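Local coordinates for putative amino acid binding protein (Streptococcus mutans, PDB 4C0R) that binds glutathione and probably delivers it to the cystine ABC importer TcyBC for uptake into the cell, at residues Q148-S153 against Q174-L179. Sequence-based numbering, arbitrary orientation. Where two conformers were deposited one is given.
Sequences QIRNVS and QGLDNL. With GDS (oxidized glutathione disulfide), chain C.
Q148 NE2 is gripped by two acceptors, carboxylate oxygen OE6 of the bound glutathione disulfide at 3.0 Å and the backbone O of E143, while OE1 of the same amide accepts from K160 NZ. A side chain extended beyond CG carries this amide to the ligand. At the C-terminal end of helix 145-153, S153 and N178 join by two bonds. S153 OG, anti to its backbone N (chi1 -174°), donates to N178 OD1 over a short 2.5 Å, along a lone pair in the carbonyl plane. N178 ND2 returns a bond of 3.1 Å to S153 O, near its own amide plane, so the two bonds fix the flip of the amide. N178 is the third residue of the type I turn 176-179, its CG in the crowded position between backbone N and carbonyl carbon (chi1 74°). Beside this pair of bonds, I149 CG2 meets both L179 CD1 (3.6 Å) and L176 CD1 (3.7 Å), while L179 CD2 reaches V152 CG1 at 3.8 Å. L176 CD2 lies over one guanidinium face of R150, offset toward the rim, and the Q174 amide brings OE1 to the guanidinium edge, the two planes 77° apart. In this family 3 solute-binding fold, the helix thus bonds a ligand carboxylate at its first turn and docks its last on the loop into strand 179-183; K160, also ligand-bonded, probably helps hold this carboxylate ionised.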
loop_
_atom_site.group_PDB
_atom_site.type_symbol
_atom_site.label_atom_id
_atom_site.label_comp_id
_atom_site.label_asym_id
_atom_site.label_seq_id
_atom_site.Cartn_x
_atom_site.Cartn_y
_atom_site.Cartn_z
ATOM N N GLN A 148 -0.451 10.810 10.433
ATOM C CA GLN A 148 0.463 10.150 11.336
ATOM C C GLN A 148 1.877 10.650 11.089
ATOM O O GLN A 148 2.639 10.889 12.067
ATOM C CB GLN A 148 0.410 8.643 11.189
ATOM C CG GLN A 148 -0.979 7.985 11.445
ATOM C CD GLN A 148 -0.900 6.504 11.154
ATOM O OE1 GLN A 148 -0.086 5.833 11.707
ATOM N NE2 GLN A 148 -1.739 6.017 10.263
ATOM N N ILE A 149 2.239 10.850 9.825
ATOM C CA ILE A 149 3.559 11.367 9.500
ATOM C C ILE A 149 3.747 12.790 10.039
ATOM O O ILE A 149 4.753 13.109 10.689
ATOM C CB ILE A 149 3.870 11.237 8.004
ATOM C CG1 ILE A 149 3.992 9.761 7.663
ATOM C CG2 ILE A 149 5.124 12.023 7.620
ATOM C CD1 ILE A 149 4.203 9.480 6.202
ATOM N N ARG A 150 2.747 13.638 9.841
ATOM C CA ARG A 150 2.777 14.965 10.449
ATOM C C ARG A 150 2.896 14.902 11.982
ATOM O O ARG A 150 3.579 15.716 12.577
ATOM C CB ARG A 150 1.538 15.748 10.043
ATOM C CG ARG A 150 1.585 17.205 10.391
ATOM C CD ARG A 150 0.349 17.900 9.859
ATOM N NE ARG A 150 0.333 17.907 8.409
ATOM C CZ ARG A 150 0.909 18.866 7.703
ATOM N NH1 ARG A 150 1.525 19.871 8.315
ATOM N NH2 ARG A 150 0.861 18.821 6.391
ATOM N N ASN A 151 2.235 13.950 12.634
ATOM C CA ASN A 151 2.333 13.797 14.098
ATOM C C ASN A 151 3.771 13.482 14.543
ATOM O O ASN A 151 4.201 13.869 15.634
ATOM C CB ASN A 151 1.470 12.666 14.608
ATOM C CG ASN A 151 0.019 13.070 14.785
ATOM O OD1 ASN A 151 -0.327 14.261 14.789
ATOM N ND2 ASN A 151 -0.838 12.078 14.939
ATOM N N VAL A 152 4.515 12.771 13.711
ATOM C CA VAL A 152 5.927 12.523 14.052
ATOM C C VAL A 152 6.692 13.859 13.917
ATOM O O VAL A 152 7.487 14.220 14.812
ATOM C CB VAL A 152 6.550 11.410 13.135
ATOM C CG1 VAL A 152 8.080 11.254 13.370
ATOM C CG2 VAL A 152 5.877 10.089 13.378
ATOM N N SER A 153 6.453 14.592 12.843
ATOM C CA SER A 153 7.087 15.896 12.630
ATOM C C SER A 153 6.819 16.789 13.843
ATOM O O SER A 153 7.704 17.515 14.308
ATOM C CB SER A 153 6.540 16.535 11.356
ATOM O OG SER A 153 7.201 17.730 11.032
ATOM N N GLN A 174 4.188 17.759 1.557
ATOM C CA GLN A 174 3.710 18.509 2.732
ATOM C C GLN A 174 4.810 19.343 3.391
ATOM O O GLN A 174 4.573 19.998 4.420
ATOM C CB GLN A 174 3.103 17.592 3.777
ATOM C CG GLN A 174 1.930 16.747 3.276
ATOM C CD GLN A 174 0.803 17.581 2.776
ATOM O OE1 GLN A 174 0.330 18.488 3.478
ATOM N NE2 GLN A 174 0.344 17.303 1.545
ATOM N N GLY A 175 6.000 19.325 2.815
ATOM C CA GLY A 175 7.078 20.187 3.275
ATOM C C GLY A 175 7.511 19.897 4.708
ATOM O O GLY A 175 7.867 20.803 5.452
ATOM N N LEU A 176 7.492 18.622 5.081
ATOM C CA LEU A 176 7.896 18.201 6.415
ATOM C C LEU A 176 9.412 18.055 6.488
ATOM O O LEU A 176 9.957 16.926 6.578
ATOM C CB LEU A 176 7.197 16.909 6.756
ATOM C CG LEU A 176 5.666 16.999 6.587
ATOM C CD1 LEU A 176 5.035 15.686 6.920
ATOM C CD2 LEU A 176 5.059 18.106 7.452
ATOM N N ASP A 177 10.102 19.208 6.485
ATOM C CA ASP A 177 11.542 19.240 6.277
ATOM C C ASP A 177 12.342 18.862 7.503
ATOM O O ASP A 177 13.561 18.837 7.460
ATOM C CB ASP A 177 12.000 20.645 5.847
ATOM C CG ASP A 177 11.265 21.738 6.550
ATOM O OD1 ASP A 177 11.363 21.870 7.800
ATOM O OD2 ASP A 177 10.605 22.538 5.839
ATOM N N ASN A 178 11.672 18.551 8.592
ATOM C CA ASN A 178 12.403 18.093 9.764
ATOM C C ASN A 178 12.393 16.569 9.883
ATOM O O ASN A 178 12.786 16.036 10.914
ATOM C CB ASN A 178 11.820 18.712 11.012
ATOM C CG ASN A 178 10.517 18.104 11.397
ATOM O OD1 ASN A 178 9.664 17.808 10.532
ATOM N ND2 ASN A 178 10.350 17.869 12.675
ATOM N N LEU A 179 11.888 15.888 8.849
ATOM C CA LEU A 179 11.826 14.422 8.868
ATOM C C LEU A 179 12.783 13.830 7.873
ATOM O O LEU A 179 13.118 14.451 6.845
ATOM C CB LEU A 179 10.406 13.908 8.536
ATOM C CG LEU A 179 9.285 14.262 9.525
ATOM C CD1 LEU A 179 7.949 13.695 9.059
ATOM C CD2 LEU A 179 9.652 13.765 10.915
HETATM C CD1 GDS C . -8.173 3.573 8.676
HETATM N N2 GDS C . -7.065 4.533 8.585
HETATM C CA2 GDS C . -6.907 5.152 7.319
HETATM C C2 GDS C . -7.713 6.360 6.997
HETATM O O2 GDS C . -7.940 6.678 5.811
HETATM C CB2 GDS C . -6.001 4.666 6.254
HETATM S SG2 GDS C . -4.958 3.320 6.772
HETATM N N3 GDS C . -8.220 7.141 8.107
HETATM C CA3 GDS C . -9.094 8.284 7.845
HETATM C C3 GDS C . -10.479 7.770 8.233
HETATM O OE3 GDS C . -11.325 8.532 8.798
HETATM O OE4 GDS C . -10.831 6.573 8.021
HETATM N N4 GDS C . -1.917 2.641 5.870
HETATM C CA4 GDS C . -1.291 3.558 6.794
HETATM C C4 GDS C . -0.831 2.833 8.010
HETATM O OE5 GDS C . -0.620 1.582 7.995
HETATM O OE6 GDS C . -0.600 3.534 9.035
HETATM C C5 GDS C . -2.502 3.169 4.677
HETATM O O5 GDS C . -2.427 4.373 4.437
HETATM C CA5 GDS C . -3.226 2.176 3.884
HETATM N N5 GDS C . -2.718 0.869 3.797
HETATM C CB5 GDS C . -4.709 2.342 3.915
HETATM S SG5 GDS C . -5.331 1.767 5.519
HETATM C CA6 GDS C . 0.713 -2.376 3.749
HETATM C C6 GDS C . -0.293 -3.513 3.830
HETATM O OE7 GDS C . -0.873 -3.728 4.929
HETATM O OE8 GDS C . -0.556 -4.214 2.823
HETATM N N6 GDS C . 1.405 -2.491 2.452
HETATM C CB6 GDS C . 0.051 -1.056 3.917
HETATM C CG6 GDS C . -1.245 -1.020 3.076
HETATM C CD6 GDS C . -1.668 0.431 2.988
HETATM O O6 GDS C . -1.176 1.279 2.230
#